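Local coordinates for protein acetylglutamate kinase (Streptococcus mutans, PDB 3L86) that probably catalyses the ATP-dependent phosphorylation of N-acetyl-L-glutamate, the second step in making N-acetylornithine from glutamate on the way to arginine, at residues A78-M83 / L106-L111; Y153-V157 / L189-Y195. One frame throughout, in Å; residues are numbered along the deposited sequence.

Contact 1: A78-M83 / L106-L111. With NLG (N-acetyl-L-glutamate), chain C.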
ATOM      1  N   ALA A  78      -7.038   4.189 -11.336  1.00 15.87           N
ATOM      2  CA  ALA A  78      -7.936   3.195 -11.982  1.00 14.40           C
ATOM      3  C   ALA A  78      -9.402   3.147 -11.547  1.00 13.57           C
ATOM      4  O   ALA A  78     -10.287   3.092 -12.418  1.00 13.59           O
ATOM      5  CB  ALA A  78      -7.321   1.790 -11.984  1.00 15.22           C
ATOM      6  N   ILE A  79      -9.677   3.171 -10.232  1.00 12.18           N
ATOM      7  CA  ILE A  79     -11.022   3.244  -9.708  1.00 11.05           C
ATOM      8  C   ILE A  79     -11.754   4.537 -10.212  1.00 13.52           C
ATOM      9  O   ILE A  79     -12.964   4.503 -10.544  1.00 12.51           O
ATOM     10  CB  ILE A  79     -11.034   3.221  -8.161  1.00 11.88           C
ATOM     11  CG1 ILE A  79     -10.299   1.927  -7.592  1.00  7.21           C
ATOM     12  CG2 ILE A  79     -12.509   3.337  -7.658  1.00 10.22           C
ATOM     13  CD1 ILE A  79      -9.913   1.977  -6.047  1.00  7.62           C
ATOM     14  N   ASN A  80     -11.022   5.665 -10.229  1.00 13.63           N
ATOM     15  CA  ASN A  80     -11.572   6.944 -10.700  1.00 15.42           C
ATOM     16  C   ASN A  80     -12.056   6.802 -12.149  1.00 16.12           C
ATOM     17  O   ASN A  80     -13.181   7.154 -12.501  1.00 17.08           O
ATOM     18  CB  ASN A  80     -10.513   8.065 -10.607  1.00 13.83           C
ATOM     19  CG  ASN A  80     -10.271   8.545  -9.193  1.00 13.30           C
ATOM     20  OD1 ASN A  80     -10.998   8.221  -8.239  1.00 13.61           O
ATOM     21  ND2 ASN A  80      -9.266   9.386  -9.051  1.00 12.78           N
ATOM     22  N   LYS A  81     -11.183   6.273 -12.990  1.00 19.23           N
ATOM     23  CA  LYS A  81     -11.465   6.074 -14.414  1.00 20.63           C
ATOM     24  C   LYS A  81     -12.738   5.279 -14.532  1.00 21.59           C
ATOM     25  O   LYS A  81     -13.751   5.707 -15.139  1.00 23.51           O
ATOM     26  CB  LYS A  81     -10.339   5.258 -15.047  1.00 20.11           C
ATOM     27  CG  LYS A  81      -9.813   5.796 -16.332  1.00 22.64           C
ATOM     28  N   LEU A  82     -12.696   4.083 -13.971  1.00 21.41           N
ATOM     29  CA  LEU A  82     -13.873   3.216 -13.945  1.00 21.53           C
ATOM     30  C   LEU A  82     -15.151   3.861 -13.435  1.00 22.47           C
ATOM     31  O   LEU A  82     -16.241   3.618 -13.968  1.00 23.25           O
ATOM     32  CB  LEU A  82     -13.541   1.928 -13.165  1.00 20.67           C
ATOM     33  CG  LEU A  82     -14.382   0.684 -13.261  1.00 18.15           C
ATOM     34  CD1 LEU A  82     -14.564   0.159 -14.711  1.00  8.88           C
ATOM     35  CD2 LEU A  82     -13.716  -0.361 -12.290  1.00 16.70           C
ATOM     36  N   MET A  83     -15.075   4.680 -12.409  1.00 23.22           N
ATOM     37  CA  MET A  83     -16.297   5.330 -11.959  1.00 24.54           C
ATOM     38  C   MET A  83     -16.910   6.236 -13.030  1.00 25.49           C
ATOM     39  O   MET A  83     -18.147   6.370 -13.131  1.00 25.37           O
ATOM     40  CB  MET A  83     -16.002   6.182 -10.742  1.00 24.74           C
ATOM     41  CG  MET A  83     -15.328   5.405  -9.688  1.00 26.00           C
ATOM     42  SD  MET A  83     -16.555   5.152  -8.447  1.00 26.86           S
ATOM     43  CE  MET A  83     -15.959   6.290  -7.110  1.00  4.00           C
ATOM     44  N   LEU A 106     -17.208  -2.068  -8.254  1.00  8.02           N
ATOM     45  CA  LEU A 106     -16.244  -1.302  -9.063  1.00  7.18           C
ATOM     46  C   LEU A 106     -14.828  -1.327  -8.462  1.00  7.44           C
ATOM     47  O   LEU A 106     -13.832  -1.532  -9.188  1.00  5.80           O
ATOM     48  CB  LEU A 106     -16.747   0.167  -9.209  1.00  7.94           C
ATOM     49  CG  LEU A 106     -18.155   0.247  -9.854  1.00 10.78           C
ATOM     50  CD1 LEU A 106     -18.771   1.683  -9.813  1.00 11.26           C
ATOM     51  CD2 LEU A 106     -17.959  -0.174 -11.264  1.00  9.44           C
ATOM     52  N   VAL A 107     -14.744  -1.101  -7.135  1.00  8.70           N
ATOM     53  CA  VAL A 107     -13.448  -1.043  -6.417  1.00  8.05           C
ATOM     54  C   VAL A 107     -12.675  -2.381  -6.570  1.00  8.47           C
ATOM     55  O   VAL A 107     -11.480  -2.389  -6.915  1.00  6.97           O
ATOM     56  CB  VAL A 107     -13.614  -0.608  -4.912  1.00  9.02           C
ATOM     57  CG1 VAL A 107     -12.302  -0.752  -4.079  1.00  8.04           C
ATOM     58  CG2 VAL A 107     -14.150   0.863  -4.756  1.00  9.03           C
ATOM     59  N   SER A 108     -13.341  -3.505  -6.298  1.00  9.06           N
ATOM     60  CA  SER A 108     -12.649  -4.799  -6.343  1.00  8.95           C
ATOM     61  C   SER A 108     -12.281  -5.191  -7.761  1.00  7.65           C
ATOM     62  O   SER A 108     -11.171  -5.737  -7.984  1.00  7.27           O
ATOM     63  CB  SER A 108     -13.460  -5.919  -5.641  1.00 10.54           C
ATOM     64  OG  SER A 108     -14.669  -6.113  -6.313  1.00 14.19           O
ATOM     65  N   HIS A 109     -13.144  -4.879  -8.738  1.00  5.55           N
ATOM     66  CA  HIS A 109     -12.779  -5.107 -10.161  1.00  6.75           C
ATOM     67  C   HIS A 109     -11.528  -4.293 -10.597  1.00  6.15           C
ATOM     68  O   HIS A 109     -10.609  -4.827 -11.200  1.00  5.93           O
ATOM     69  CB  HIS A 109     -13.942  -4.741 -11.111  1.00  6.55           C
ATOM     70  CG  HIS A 109     -13.556  -4.725 -12.556  1.00  7.72           C
ATOM     71  ND1 HIS A 109     -12.933  -5.801 -13.178  1.00  4.69           N
ATOM     72  CD2 HIS A 109     -13.721  -3.777 -13.512  1.00  7.12           C
ATOM     73  CE1 HIS A 109     -12.701  -5.487 -14.447  1.00  6.63           C
ATOM     74  NE2 HIS A 109     -13.181  -4.274 -14.679  1.00  7.15           N
ATOM     75  N   ALA A 110     -11.473  -2.999 -10.296  1.00  5.31           N
ATOM     76  CA  ALA A 110     -10.273  -2.247 -10.702  1.00  6.46           C
ATOM     77  C   ALA A 110      -8.985  -2.773  -9.988  1.00  7.19           C
ATOM     78  O   ALA A 110      -7.903  -2.925 -10.595  1.00  9.06           O
ATOM     79  CB  ALA A 110     -10.490  -0.737 -10.438  1.00  6.24           C
ATOM     80  N   LEU A 111      -9.080  -3.016  -8.686  1.00  7.13           N
ATOM     81  CA  LEU A 111      -7.897  -3.463  -7.925  1.00  7.10           C
ATOM     82  C   LEU A 111      -7.389  -4.866  -8.355  1.00  8.61           C
ATOM     83  O   LEU A 111      -6.182  -5.028  -8.613  1.00  9.83           O
ATOM     84  CB  LEU A 111      -8.191  -3.444  -6.417  1.00  8.21           C
ATOM     85  CG  LEU A 111      -8.332  -2.072  -5.728  1.00  5.66           C
ATOM     86  CD1 LEU A 111      -8.672  -2.274  -4.240  1.00  7.54           C
ATOM     87  CD2 LEU A 111      -7.057  -1.275  -5.904  1.00  9.80           C
TER
HETATM   88  CA  NLG C 247      -8.674   3.603  -1.300  1.00 10.85           C
HETATM   89  C   NLG C 247      -9.463   4.143  -0.249  1.00 11.88           C
HETATM   90  OXT NLG C 247      -9.774   5.333  -0.127  1.00 10.26           O
HETATM   91  O   NLG C 247      -9.904   3.723   0.756  1.00 16.79           O
HETATM   92  CB  NLG C 247      -8.079   2.313  -1.892  1.00  9.78           C
HETATM   93  CG  NLG C 247      -7.044   2.353  -3.091  1.00 11.37           C
HETATM   94  CD  NLG C 247      -5.644   3.101  -3.036  1.00 12.44           C
HETATM   95  OE1 NLG C 247      -5.239   3.422  -1.957  1.00 10.49           O
HETATM   96  OE2 NLG C 247      -4.965   3.403  -4.032  1.00 10.57           O
HETATM   97  C7  NLG C 247      -9.325   4.603  -3.321  1.00  7.75           C
HETATM   98  C8  NLG C 247      -8.903   5.288  -4.223  1.00  2.00           C
HETATM   99  O7  NLG C 247     -10.428   4.129  -3.208  1.00 11.42           O
HETATM  100  N2  NLG C 247      -8.586   4.310  -2.321  1.00 13.50           N
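Within the amino acid kinase fold, Ile79, Leu82 and Ala110 show how a helix pair that frames a substrate pocket can be joined by apolar side chains. They belong to helices 76-85 and 101-125, whose short segments here pass 9.1 Å apart at their axes, with directions 125° from one another. A small residue marks the near point: Ala110 faces helix 76-85, and its CA comes within 5.6 Å of the Ile79 CA. The Ala110 methyl fits between two larger side chains, meeting Ile79 CG1 at 3.9 Å and Leu82 CD2 at 3.7 Å, while the CB of Ala78 approaches it less closely.

Leu82 extends this packing towards the N-terminal side of the partner segment. With CG anti to the backbone N (chi1 -163°), its CD2 branch reaches across to helix 101-125, where it rests 3.3 Å from the carbonyl oxygen Leu106 O. That oxygen is already used by Ala110 N within the helix, and the methyl adds only a van der Waals neighbour. The same CD2 meets the His109 ring obliquely, 3.6 Å from its CD2; His109 is tied through ND1 to Asp113. Leu106 completes this end by bringing its CD2 branch to Leu82 CG and its CD1 towards the sulfur of Met83.

On the substrate side, Ile79 and Val107 meet through two pairs of methyls, CD1 with CG1 and CG2 with CG2, while Leu111 CD2 lies farther along the same apolar wall. In Ile79, CG1 sits beside the backbone N and the chain runs on extended (chi2 165°). This carries the terminal methyl to the bound N-acetyl-L-glutamate, where Ile79 CD1 lies 3.6 Å from the acetyl oxygen O7.

Contact 2: Y153-V157 / L189-Y195. With NLG (N-acetyl-L-glutamate), chain C.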
ATOM      1  N   TYR A 153     -18.599   1.751   3.046  1.00  7.83           N
ATOM      2  CA  TYR A 153     -17.825   0.492   3.100  1.00  8.38           C
ATOM      3  C   TYR A 153     -16.278   0.665   3.134  1.00  9.11           C
ATOM      4  O   TYR A 153     -15.550  -0.084   2.475  1.00 12.47           O
ATOM      5  CB  TYR A 153     -18.238  -0.434   1.927  1.00  6.64           C
ATOM      6  CG  TYR A 153     -19.531  -1.177   2.241  1.00  9.28           C
ATOM      7  CD1 TYR A 153     -20.747  -0.493   2.426  1.00  8.34           C
ATOM      8  CD2 TYR A 153     -19.533  -2.564   2.385  1.00  6.81           C
ATOM      9  CE1 TYR A 153     -21.957  -1.231   2.762  1.00 10.92           C
ATOM     10  CE2 TYR A 153     -20.690  -3.269   2.682  1.00 10.78           C
ATOM     11  CZ  TYR A 153     -21.891  -2.601   2.890  1.00 11.55           C
ATOM     12  OH  TYR A 153     -23.008  -3.373   3.212  1.00 15.28           O
ATOM     13  N   VAL A 154     -15.802   1.701   3.806  1.00  8.91           N
ATOM     14  CA  VAL A 154     -14.362   1.914   4.061  1.00  8.97           C
ATOM     15  C   VAL A 154     -13.924   1.250   5.379  1.00  8.57           C
ATOM     16  O   VAL A 154     -14.602   1.376   6.409  1.00  7.47           O
ATOM     17  CB  VAL A 154     -14.009   3.420   4.000  1.00  8.96           C
ATOM     18  CG1 VAL A 154     -12.560   3.698   4.430  1.00 10.04           C
ATOM     19  CG2 VAL A 154     -14.200   3.912   2.521  1.00  9.66           C
ATOM     20  N   GLY A 155     -12.881   0.435   5.305  1.00  8.50           N
ATOM     21  CA  GLY A 155     -12.415  -0.273   6.467  1.00 10.36           C
ATOM     22  C   GLY A 155     -11.139   0.247   7.076  1.00 11.86           C
ATOM     23  O   GLY A 155     -10.368   0.943   6.400  1.00  9.87           O
ATOM     24  N   ASP A 156     -10.923  -0.119   8.358  1.00 11.30           N
ATOM     25  CA  ASP A 156      -9.664   0.110   9.091  1.00 14.06           C
ATOM     26  C   ASP A 156      -9.167  -1.317   9.434  1.00 13.79           C
ATOM     27  O   ASP A 156      -9.957  -2.067   9.976  1.00 13.59           O
ATOM     28  CB  ASP A 156     -10.070   0.784  10.417  1.00 15.07           C
ATOM     29  CG  ASP A 156      -8.916   1.463  11.170  1.00 21.24           C
ATOM     30  OD1 ASP A 156      -7.808   1.726  10.622  1.00 24.63           O
ATOM     31  OD2 ASP A 156      -9.174   1.765  12.373  1.00 29.02           O
ATOM     32  N   VAL A 157      -7.910  -1.677   9.143  1.00 11.51           N
ATOM     33  CA  VAL A 157      -7.389  -3.021   9.459  1.00 11.04           C
ATOM     34  C   VAL A 157      -7.522  -3.414  10.943  1.00 11.20           C
ATOM     35  O   VAL A 157      -7.106  -2.663  11.813  1.00 10.35           O
ATOM     36  CB  VAL A 157      -5.888  -3.212   8.962  1.00 11.55           C
ATOM     37  CG1 VAL A 157      -5.410  -4.665   9.259  1.00  9.37           C
ATOM     38  CG2 VAL A 157      -5.795  -2.944   7.414  1.00  8.85           C
ATOM     39  N   LEU A 189     -14.482  -4.961   2.366  1.00  6.92           N
ATOM     40  CA  LEU A 189     -14.349  -3.504   2.606  1.00  6.75           C
ATOM     41  C   LEU A 189     -13.177  -2.870   1.824  1.00  6.46           C
ATOM     42  O   LEU A 189     -12.180  -3.550   1.588  1.00  6.37           O
ATOM     43  CB  LEU A 189     -14.156  -3.179   4.120  1.00  4.67           C
ATOM     44  CG  LEU A 189     -15.134  -3.770   5.151  1.00  9.78           C
ATOM     45  CD1 LEU A 189     -14.828  -3.256   6.601  1.00  8.74           C
ATOM     46  CD2 LEU A 189     -16.558  -3.473   4.792  1.00  8.31           C
ATOM     47  N   ASN A 190     -13.289  -1.582   1.475  1.00  5.53           N
ATOM     48  CA  ASN A 190     -12.262  -0.815   0.731  1.00  6.09           C
ATOM     49  C   ASN A 190     -11.268  -0.246   1.767  1.00  7.65           C
ATOM     50  O   ASN A 190     -11.701   0.488   2.678  1.00  7.29           O
ATOM     51  CB  ASN A 190     -12.949   0.300  -0.123  1.00  6.28           C
ATOM     52  CG  ASN A 190     -11.957   1.258  -0.798  1.00  7.43           C
ATOM     53  OD1 ASN A 190     -10.759   0.983  -0.855  1.00  6.61           O
ATOM     54  ND2 ASN A 190     -12.468   2.388  -1.344  1.00  3.59           N
ATOM     55  N   ILE A 191      -9.977  -0.615   1.677  1.00  6.27           N
ATOM     56  CA  ILE A 191      -8.960  -0.126   2.659  1.00  7.66           C
ATOM     57  C   ILE A 191      -7.965   0.804   1.960  1.00  8.75           C
ATOM     58  O   ILE A 191      -7.450   0.424   0.931  1.00 11.31           O
ATOM     59  CB  ILE A 191      -8.087  -1.252   3.243  1.00  5.91           C
ATOM     60  CG1 ILE A 191      -8.906  -2.494   3.591  1.00  8.37           C
ATOM     61  CG2 ILE A 191      -7.199  -0.690   4.487  1.00  6.04           C
ATOM     62  CD1 ILE A 191      -9.809  -2.409   4.784  1.00 10.11           C
ATOM     63  N   ASN A 192      -7.758   2.036   2.431  1.00  9.36           N
ATOM     64  CA  ASN A 192      -6.693   2.912   1.849  1.00 10.36           C
ATOM     65  C   ASN A 192      -5.364   2.085   1.789  1.00  8.53           C
ATOM     66  O   ASN A 192      -5.036   1.424   2.783  1.00  7.67           O
ATOM     67  CB  ASN A 192      -6.474   4.144   2.745  1.00  8.34           C
ATOM     68  CG  ASN A 192      -5.211   4.913   2.379  1.00 15.59           C
ATOM     69  OD1 ASN A 192      -4.174   4.789   3.040  1.00 23.23           O
ATOM     70  ND2 ASN A 192      -5.284   5.703   1.329  1.00 14.32           N
ATOM     71  N   ALA A 193      -4.622   2.100   0.668  1.00  7.56           N
ATOM     72  CA  ALA A 193      -3.465   1.150   0.540  1.00  7.52           C
ATOM     73  C   ALA A 193      -2.355   1.417   1.524  1.00  8.32           C
ATOM     74  O   ALA A 193      -1.667   0.485   1.924  1.00  9.82           O
ATOM     75  CB  ALA A 193      -2.878   1.063  -0.922  1.00  5.37           C
ATOM     76  N   ASP A 194      -2.143   2.686   1.883  1.00  8.45           N
ATOM     77  CA  ASP A 194      -1.145   3.079   2.902  1.00  9.20           C
ATOM     78  C   ASP A 194      -1.446   2.499   4.298  1.00  8.48           C
ATOM     79  O   ASP A 194      -0.534   2.091   5.015  1.00  8.85           O
ATOM     80  CB  ASP A 194      -1.025   4.629   2.997  1.00  8.29           C
ATOM     81  CG  ASP A 194      -0.714   5.286   1.601  1.00 12.86           C
ATOM     82  OD1 ASP A 194       0.250   4.868   0.932  1.00 12.53           O
ATOM     83  OD2 ASP A 194      -1.472   6.173   1.151  1.00 14.88           O
ATOM     84  N   TYR A 195      -2.715   2.496   4.678  1.00  8.39           N
ATOM     85  CA  TYR A 195      -3.152   1.900   5.935  1.00  9.87           C
ATOM     86  C   TYR A 195      -2.819   0.392   5.936  1.00  9.29           C
ATOM     87  O   TYR A 195      -2.346  -0.181   6.954  1.00  9.73           O
ATOM     88  CB  TYR A 195      -4.696   2.071   6.064  1.00  9.56           C
ATOM     89  CG  TYR A 195      -5.240   3.494   6.424  1.00 13.50           C
ATOM     90  CD1 TYR A 195      -4.477   4.659   6.248  1.00 11.56           C
ATOM     91  CD2 TYR A 195      -6.543   3.636   6.966  1.00 16.28           C
ATOM     92  CE1 TYR A 195      -5.022   5.969   6.603  1.00 15.83           C
ATOM     93  CE2 TYR A 195      -7.094   4.900   7.312  1.00 17.49           C
ATOM     94  CZ  TYR A 195      -6.339   6.051   7.120  1.00 17.62           C
ATOM     95  OH  TYR A 195      -6.909   7.263   7.491  1.00 20.67           O
TER
HETATM   96  CA  NLG C 247      -8.674   3.603  -1.300  1.00 10.85           C
HETATM   97  C   NLG C 247      -9.463   4.143  -0.249  1.00 11.88           C
HETATM   98  OXT NLG C 247      -9.774   5.333  -0.127  1.00 10.26           O
HETATM   99  O   NLG C 247      -9.904   3.723   0.756  1.00 16.79           O
HETATM  100  CB  NLG C 247      -8.079   2.313  -1.892  1.00  9.78           C
HETATM  101  CG  NLG C 247      -7.044   2.353  -3.091  1.00 11.37           C
HETATM  102  CD  NLG C 247      -5.644   3.101  -3.036  1.00 12.44           C
HETATM  103  OE1 NLG C 247      -5.239   3.422  -1.957  1.00 10.49           O
HETATM  104  OE2 NLG C 247      -4.965   3.403  -4.032  1.00 10.57           O
HETATM  105  C7  NLG C 247      -9.325   4.603  -3.321  1.00  7.75           C
HETATM  106  C8  NLG C 247      -8.903   5.288  -4.223  1.00  2.00           C
HETATM  107  O7  NLG C 247     -10.428   4.129  -3.208  1.00 11.42           O
HETATM  108  N2  NLG C 247      -8.586   4.310  -2.321  1.00 13.50           N
HETATM  109  O   HOH W   1      -9.036   2.845   4.788  1.00  7.13           O
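Val154 and Asn190 form a single parallel bridge, and its backbone bonds hold a residue of the substrate pocket in place. Asn190 N donates to Tyr153 O (2.9 Å), and Asn190 O in turn accepts from Gly155 N (2.9 Å). Both backbone polar atoms of Asn190 are therefore engaged. The same oxygen also receives a CA-H...O contact from Val154 CA. Farther on, a water links the two backbones, donating to Gly155 O and accepting from Asn192 N.

Apolar groups flank this bridge: Leu189 CD2 meets Tyr153 CD2, and Val157 CG2 meets Ile191 CG2 at 4.0 Å.

A chi1 of 173° swings the Asn190 amide away from its own backbone nitrogen and over to the substrate, where ND2 donates to the acetyl oxygen O7 of N-acetyl-L-glutamate (3.3 Å); Thr99 OG1 is a second partner of ND2. Beyond it, Asn192 is the N-cap of helix 193-203, its OD1 accepting from Tyr195 N (3.2 Å). Ala193 N gives its hydrogen to the substrate oxygen OE1 (3.0 Å). A carboxylate held at a helix N terminus would probably be stabilised by the helix dipole as well as by this bond.

From the N terminus, the chain runs through strand 38-43, helix 53-64 and strand 68-73 into helix 76-85, passes through the hairpin of strands 92-93 and 96-97, and returns in helix 101-125, where contact 1 closes that loop. Contact 2 opens only afterwards. It closes a longer excursion, from strand 155-160 through helix 162-170 and strand 174-182 back to strand 188-190 and the start of helix 193-203. The two loops thus follow in series, neither nested nor crossed. In space they meet where Val107 CG1 packs 3.9 Å from Asn190 CG, joining the helix pair to strand 188-190 of the main sheet, and both contacts touch the same N-acetyl-L-glutamate.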